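Local coordinates for protein 4-hydroxy-tetrahydrodipicolinate synthase (Thermotoga maritima, PDB 1O5K) that probably catalyses the condensation of pyruvate with L-aspartate-beta-semialdehyde to 4-hydroxy-tetrahydrodipicolinate, a step of lysine biosynthesis, at residues 39-53 with 74-87. Sequence-based numbering, arbitrary orientation.
Sequences VRYQLENGVNALIVL and TLEIVDGKIPVIVG. With CA (calcium ion), chain C.
Val39 meets helix 64-78 with one branch: its CG1, anti to the backbone N (chi1 172°), lies 3.5 Å from Ile77 CG2 and also touches Val78. The same Ile77 methyl sits over the centre of the Arg40 guanidinium, one face of which it covers. Arg40 is salt-bridged to Glu36 through NH2, while NH1 reaches the carbonyl of Ile77 through a water. That carbonyl belongs to the helix end where Glu76 O and Asp79 OD1, each 2.3 Å from the metal, bind a calcium ion. One turn on, Leu43 divides its methyls, CD1 resting against Val78 and CD2 lying 3.7 Å from Ile82 CD1. Ile82 also packs by CB and CG2 on the carbonyls of Asn48 and Val47, and its CD1 meets Leu50 CG; an alanine here would probably open a gap between Leu43 and Leu50 where helix 32-44 meets strand 49-52. Ala49 CB touches the Pro83 ring at CG, 4.0 Å away. From Leu50 the strands run parallel: Leu50 N binds Pro83 O (3.0 Å), and Leu50 O receives Ile85 N at 2.8 Å in an almost straight bond (178°). Leu50 CD1 and Val52 CG2 share Thr74 CG2, each at 3.8 Å. On the other face Ile51, whose side chain nears that of Ile218, a probable pyruvate-binding residue, lies alongside Ile85. Val52 N and O complete the ladder with Ile85 O and Gly87 N. In this right-handed beta-alpha-beta unit of the TIM barrel, strand register thus rests on backbone bonds rather than side-chain identity, whereas calcium ties Glu76 O to Asp79 OD1 at the helix end.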
loop_
_atom_site.group_PDB
_atom_site.type_symbol
_atom_site.label_atom_id
_atom_site.label_comp_id
_atom_site.label_asym_id
_atom_site.label_seq_id
_atom_site.Cartn_x
_atom_site.Cartn_y
_atom_site.Cartn_z
ATOM N N VAL A 39 20.398 29.657 13.647
ATOM C CA VAL A 39 21.516 28.842 14.165
ATOM C C VAL A 39 21.705 29.182 15.648
ATOM O O VAL A 39 21.785 28.292 16.458
ATOM C CB VAL A 39 22.798 29.067 13.379
ATOM C CG1 VAL A 39 24.015 28.378 14.045
ATOM C CG2 VAL A 39 22.608 28.585 11.926
ATOM N N ARG A 40 21.687 30.467 16.002
ATOM C CA ARG A 40 21.873 30.848 17.406
ATOM C C ARG A 40 20.769 30.259 18.327
ATOM O O ARG A 40 21.052 29.763 19.423
ATOM C CB ARG A 40 21.991 32.359 17.554
ATOM C CG ARG A 40 23.266 32.897 16.899
ATOM C CD ARG A 40 23.495 34.423 17.081
ATOM N NE ARG A 40 24.663 34.794 16.277
ATOM C CZ ARG A 40 25.928 34.493 16.591
ATOM N NH1 ARG A 40 26.220 33.858 17.729
ATOM N NH2 ARG A 40 26.921 34.837 15.774
ATOM N N TYR A 41 19.537 30.247 17.846
ATOM C CA TYR A 41 18.421 29.574 18.549
ATOM C C TYR A 41 18.647 28.093 18.782
ATOM O O TYR A 41 18.307 27.581 19.835
ATOM C CB TYR A 41 17.150 29.827 17.728
ATOM C CG TYR A 41 15.822 29.295 18.244
ATOM C CD1 TYR A 41 15.327 29.669 19.488
ATOM C CD2 TYR A 41 15.004 28.515 17.422
ATOM C CE1 TYR A 41 14.087 29.234 19.917
ATOM C CE2 TYR A 41 13.748 28.073 17.858
ATOM C CZ TYR A 41 13.284 28.442 19.080
ATOM O OH TYR A 41 12.016 28.014 19.480
ATOM N N GLN A 42 19.180 27.388 17.779
ATOM C CA GLN A 42 19.518 25.983 17.941
ATOM C C GLN A 42 20.605 25.799 19.022
ATOM O O GLN A 42 20.485 24.941 19.905
ATOM C CB GLN A 42 19.993 25.408 16.613
ATOM C CG GLN A 42 18.905 25.497 15.541
ATOM C CD GLN A 42 17.655 24.710 15.921
ATOM O OE1 GLN A 42 17.727 23.549 16.315
ATOM N NE2 GLN A 42 16.518 25.344 15.808
ATOM N N LEU A 43 21.666 26.579 18.910
ATOM C CA LEU A 43 22.834 26.457 19.766
ATOM C C LEU A 43 22.451 26.727 21.201
ATOM O O LEU A 43 22.875 26.012 22.109
ATOM C CB LEU A 43 23.923 27.438 19.356
ATOM C CG LEU A 43 24.721 27.016 18.104
ATOM C CD1 LEU A 43 25.543 28.192 17.595
ATOM C CD2 LEU A 43 25.591 25.779 18.373
ATOM N N GLU A 44 21.618 27.744 21.389
ATOM C CA GLU A 44 21.229 28.179 22.725
ATOM C C GLU A 44 20.304 27.182 23.428
ATOM O O GLU A 44 20.162 27.205 24.644
ATOM C CB GLU A 44 20.547 29.550 22.665
ATOM N N ASN A 45 19.639 26.351 22.658
ATOM C CA ASN A 45 18.702 25.351 23.174
ATOM C C ASN A 45 19.217 23.919 23.209
ATOM O O ASN A 45 18.428 22.972 23.357
ATOM C CB ASN A 45 17.388 25.488 22.416
ATOM C CG ASN A 45 16.627 26.688 22.873
ATOM O OD1 ASN A 45 16.165 26.717 24.028
ATOM N ND2 ASN A 45 16.581 27.740 22.034
ATOM N N GLY A 46 20.539 23.742 23.074
ATOM C CA GLY A 46 21.146 22.439 23.378
ATOM C C GLY A 46 21.163 21.384 22.303
ATOM O O GLY A 46 21.446 20.205 22.570
ATOM N N VAL A 47 20.876 21.784 21.067
ATOM C CA VAL A 47 20.985 20.888 19.931
ATOM C C VAL A 47 22.432 20.408 19.774
ATOM O O VAL A 47 23.370 21.149 20.039
ATOM C CB VAL A 47 20.387 21.636 18.693
ATOM C CG1 VAL A 47 20.822 21.118 17.391
ATOM C CG2 VAL A 47 18.861 21.608 18.818
ATOM N N ASN A 48 22.600 19.155 19.352
ATOM C CA ASN A 48 23.885 18.514 19.367
ATOM C C ASN A 48 24.589 18.407 18.011
ATOM O O ASN A 48 25.725 18.018 17.967
ATOM C CB ASN A 48 23.788 17.149 20.037
ATOM C CG ASN A 48 23.911 17.288 21.582
ATOM O OD1 ASN A 48 24.482 18.260 22.060
ATOM N ND2 ASN A 48 23.366 16.376 22.314
ATOM N N ALA A 49 23.911 18.801 16.953
ATOM C CA ALA A 49 24.461 18.836 15.561
ATOM C C ALA A 49 23.564 19.638 14.673
ATOM O O ALA A 49 22.392 19.873 14.995
ATOM C CB ALA A 49 24.585 17.441 14.988
ATOM N N LEU A 50 24.142 20.143 13.574
ATOM C CA LEU A 50 23.347 20.757 12.513
ATOM C C LEU A 50 23.584 20.014 11.211
ATOM O O LEU A 50 24.753 19.799 10.801
ATOM C CB LEU A 50 23.648 22.233 12.300
ATOM C CG LEU A 50 23.390 23.204 13.439
ATOM C CD1 LEU A 50 23.953 24.529 13.083
ATOM C CD2 LEU A 50 21.913 23.341 13.700
ATOM N N ILE A 51 22.478 19.666 10.573
ATOM C CA ILE A 51 22.456 19.098 9.247
ATOM C C ILE A 51 22.003 20.211 8.304
ATOM O O ILE A 51 20.862 20.700 8.376
ATOM C CB ILE A 51 21.563 17.857 9.137
ATOM C CG1 ILE A 51 22.252 16.634 9.802
ATOM C CG2 ILE A 51 21.291 17.557 7.698
ATOM C CD1 ILE A 51 22.361 16.731 11.307
ATOM N N VAL A 52 22.925 20.631 7.452
ATOM C CA VAL A 52 22.700 21.736 6.519
ATOM C C VAL A 52 22.515 21.143 5.110
ATOM O O VAL A 52 23.220 20.197 4.723
ATOM C CB VAL A 52 23.933 22.667 6.558
ATOM C CG1 VAL A 52 23.845 23.753 5.522
ATOM C CG2 VAL A 52 24.066 23.334 7.954
ATOM N N LEU A 53 21.603 21.711 4.319
ATOM C CA LEU A 53 21.363 21.259 2.952
ATOM C C LEU A 53 20.871 19.809 2.840
ATOM O O LEU A 53 21.235 19.099 1.933
ATOM C CB LEU A 53 22.591 21.510 2.053
ATOM C CG LEU A 53 22.875 23.012 1.932
ATOM C CD1 LEU A 53 24.320 23.206 1.484
ATOM C CD2 LEU A 53 21.915 23.723 0.991
ATOM N N THR A 74 27.784 28.525 8.370
ATOM C CA THR A 74 27.358 27.681 9.481
ATOM C C THR A 74 28.569 27.333 10.341
ATOM O O THR A 74 28.563 27.499 11.572
ATOM C CB THR A 74 26.728 26.405 8.962
ATOM O OG1 THR A 74 25.660 26.739 8.051
ATOM C CG2 THR A 74 26.107 25.640 10.130
ATOM N N LEU A 75 29.643 26.909 9.675
ATOM C CA LEU A 75 30.897 26.597 10.421
ATOM C C LEU A 75 31.417 27.792 11.212
ATOM O O LEU A 75 31.890 27.632 12.348
ATOM C CB LEU A 75 31.936 25.997 9.490
ATOM C CG LEU A 75 31.629 24.639 8.899
ATOM C CD1 LEU A 75 32.417 24.453 7.598
ATOM C CD2 LEU A 75 31.936 23.509 9.920
ATOM N N GLU A 76 31.355 28.982 10.625
ATOM C CA GLU A 76 31.746 30.226 11.284
ATOM C C GLU A 76 30.924 30.536 12.536
ATOM O O GLU A 76 31.479 30.814 13.588
ATOM C CB GLU A 76 31.642 31.407 10.320
ATOM C CG GLU A 76 32.735 31.367 9.268
ATOM C CD GLU A 76 32.550 32.400 8.166
ATOM O OE1 GLU A 76 33.417 32.447 7.259
ATOM O OE2 GLU A 76 31.560 33.147 8.197
ATOM N N ILE A 77 29.603 30.455 12.443
ATOM C CA ILE A 77 28.760 30.726 13.628
ATOM C C ILE A 77 28.900 29.716 14.773
ATOM O O ILE A 77 28.926 30.080 15.936
ATOM C CB ILE A 77 27.284 30.766 13.222
ATOM C CG1 ILE A 77 27.041 31.906 12.262
ATOM C CG2 ILE A 77 26.407 30.934 14.481
ATOM C CD1 ILE A 77 25.727 31.717 11.507
ATOM N N VAL A 78 29.013 28.451 14.433
ATOM C CA VAL A 78 29.032 27.348 15.418
ATOM C C VAL A 78 30.328 27.265 16.196
ATOM O O VAL A 78 30.377 26.688 17.328
ATOM C CB VAL A 78 28.705 26.001 14.692
ATOM C CG1 VAL A 78 28.949 24.789 15.549
ATOM C CG2 VAL A 78 27.207 25.986 14.190
ATOM N N ASP A 79 31.399 27.815 15.632
ATOM C CA ASP A 79 32.672 27.860 16.375
ATOM C C ASP A 79 33.107 26.481 16.916
ATOM O O ASP A 79 33.714 26.392 17.986
ATOM C CB ASP A 79 32.572 28.836 17.586
ATOM C CG ASP A 79 32.419 30.315 17.180
ATOM O OD1 ASP A 79 32.999 30.729 16.159
ATOM O OD2 ASP A 79 31.773 31.148 17.860
ATOM N N GLY A 80 32.867 25.415 16.168
ATOM C CA GLY A 80 33.359 24.091 16.571
ATOM C C GLY A 80 32.647 23.487 17.774
ATOM O O GLY A 80 33.055 22.419 18.252
ATOM N N LYS A 81 31.541 24.113 18.197
ATOM C CA LYS A 81 30.787 23.682 19.367
ATOM C C LYS A 81 30.001 22.370 19.119
ATOM O O LYS A 81 29.899 21.525 20.006
ATOM C CB LYS A 81 29.849 24.785 19.815
ATOM C CG LYS A 81 30.544 26.050 20.287
ATOM C CD LYS A 81 29.520 27.171 20.493
ATOM C CE LYS A 81 29.986 28.219 21.534
ATOM N NZ LYS A 81 31.134 29.055 21.107
ATOM N N ILE A 82 29.430 22.225 17.931
ATOM C CA ILE A 82 28.766 20.980 17.520
ATOM C C ILE A 82 29.129 20.712 16.091
ATOM O O ILE A 82 29.539 21.639 15.387
ATOM C CB ILE A 82 27.256 21.131 17.648
ATOM C CG1 ILE A 82 26.759 22.287 16.788
ATOM C CG2 ILE A 82 26.879 21.414 19.111
ATOM C CD1 ILE A 82 25.241 22.473 16.824
ATOM N N PRO A 83 29.010 19.463 15.634
ATOM C CA PRO A 83 29.358 19.172 14.244
ATOM C C PRO A 83 28.388 19.734 13.257
ATOM O O PRO A 83 27.141 19.846 13.553
ATOM C CB PRO A 83 29.326 17.661 14.168
ATOM C CG PRO A 83 28.563 17.242 15.254
ATOM C CD PRO A 83 28.685 18.237 16.371
ATOM N N VAL A 84 28.927 20.053 12.072
ATOM C CA VAL A 84 28.131 20.531 10.950
ATOM C C VAL A 84 28.240 19.463 9.879
ATOM O O VAL A 84 29.322 19.157 9.381
ATOM C CB VAL A 84 28.633 21.923 10.437
ATOM C CG1 VAL A 84 27.935 22.376 9.123
ATOM C CG2 VAL A 84 28.426 22.983 11.525
ATOM N N ILE A 85 27.108 18.875 9.590
ATOM C CA ILE A 85 26.958 17.772 8.682
ATOM C C ILE A 85 26.205 18.300 7.442
ATOM O O ILE A 85 25.134 18.855 7.575
ATOM C CB ILE A 85 26.183 16.648 9.363
ATOM C CG1 ILE A 85 26.938 16.148 10.592
ATOM C CG2 ILE A 85 25.948 15.497 8.367
ATOM C CD1 ILE A 85 26.216 15.120 11.386
ATOM N N VAL A 86 26.785 18.109 6.265
ATOM C CA VAL A 86 26.310 18.710 5.026
ATOM C C VAL A 86 25.678 17.639 4.136
ATOM O O VAL A 86 26.289 16.589 3.883
ATOM C CB VAL A 86 27.448 19.361 4.289
ATOM C CG1 VAL A 86 26.989 19.914 2.932
ATOM C CG2 VAL A 86 28.088 20.438 5.177
ATOM N N GLY A 87 24.448 17.871 3.726
ATOM C CA GLY A 87 23.824 17.057 2.704
ATOM C C GLY A 87 24.603 17.118 1.387
ATOM O O GLY A 87 24.905 18.183 0.915
HETATM CA CA CA C . 33.204 32.156 14.380
HETATM O O HOH W 1 28.510 32.222 17.379
HETATM O O HOH W 2 31.894 33.219 16.000
HETATM O O HOH W 3 35.080 30.121 13.728
HETATM O O HOH W 4 31.880 33.951 13.675
#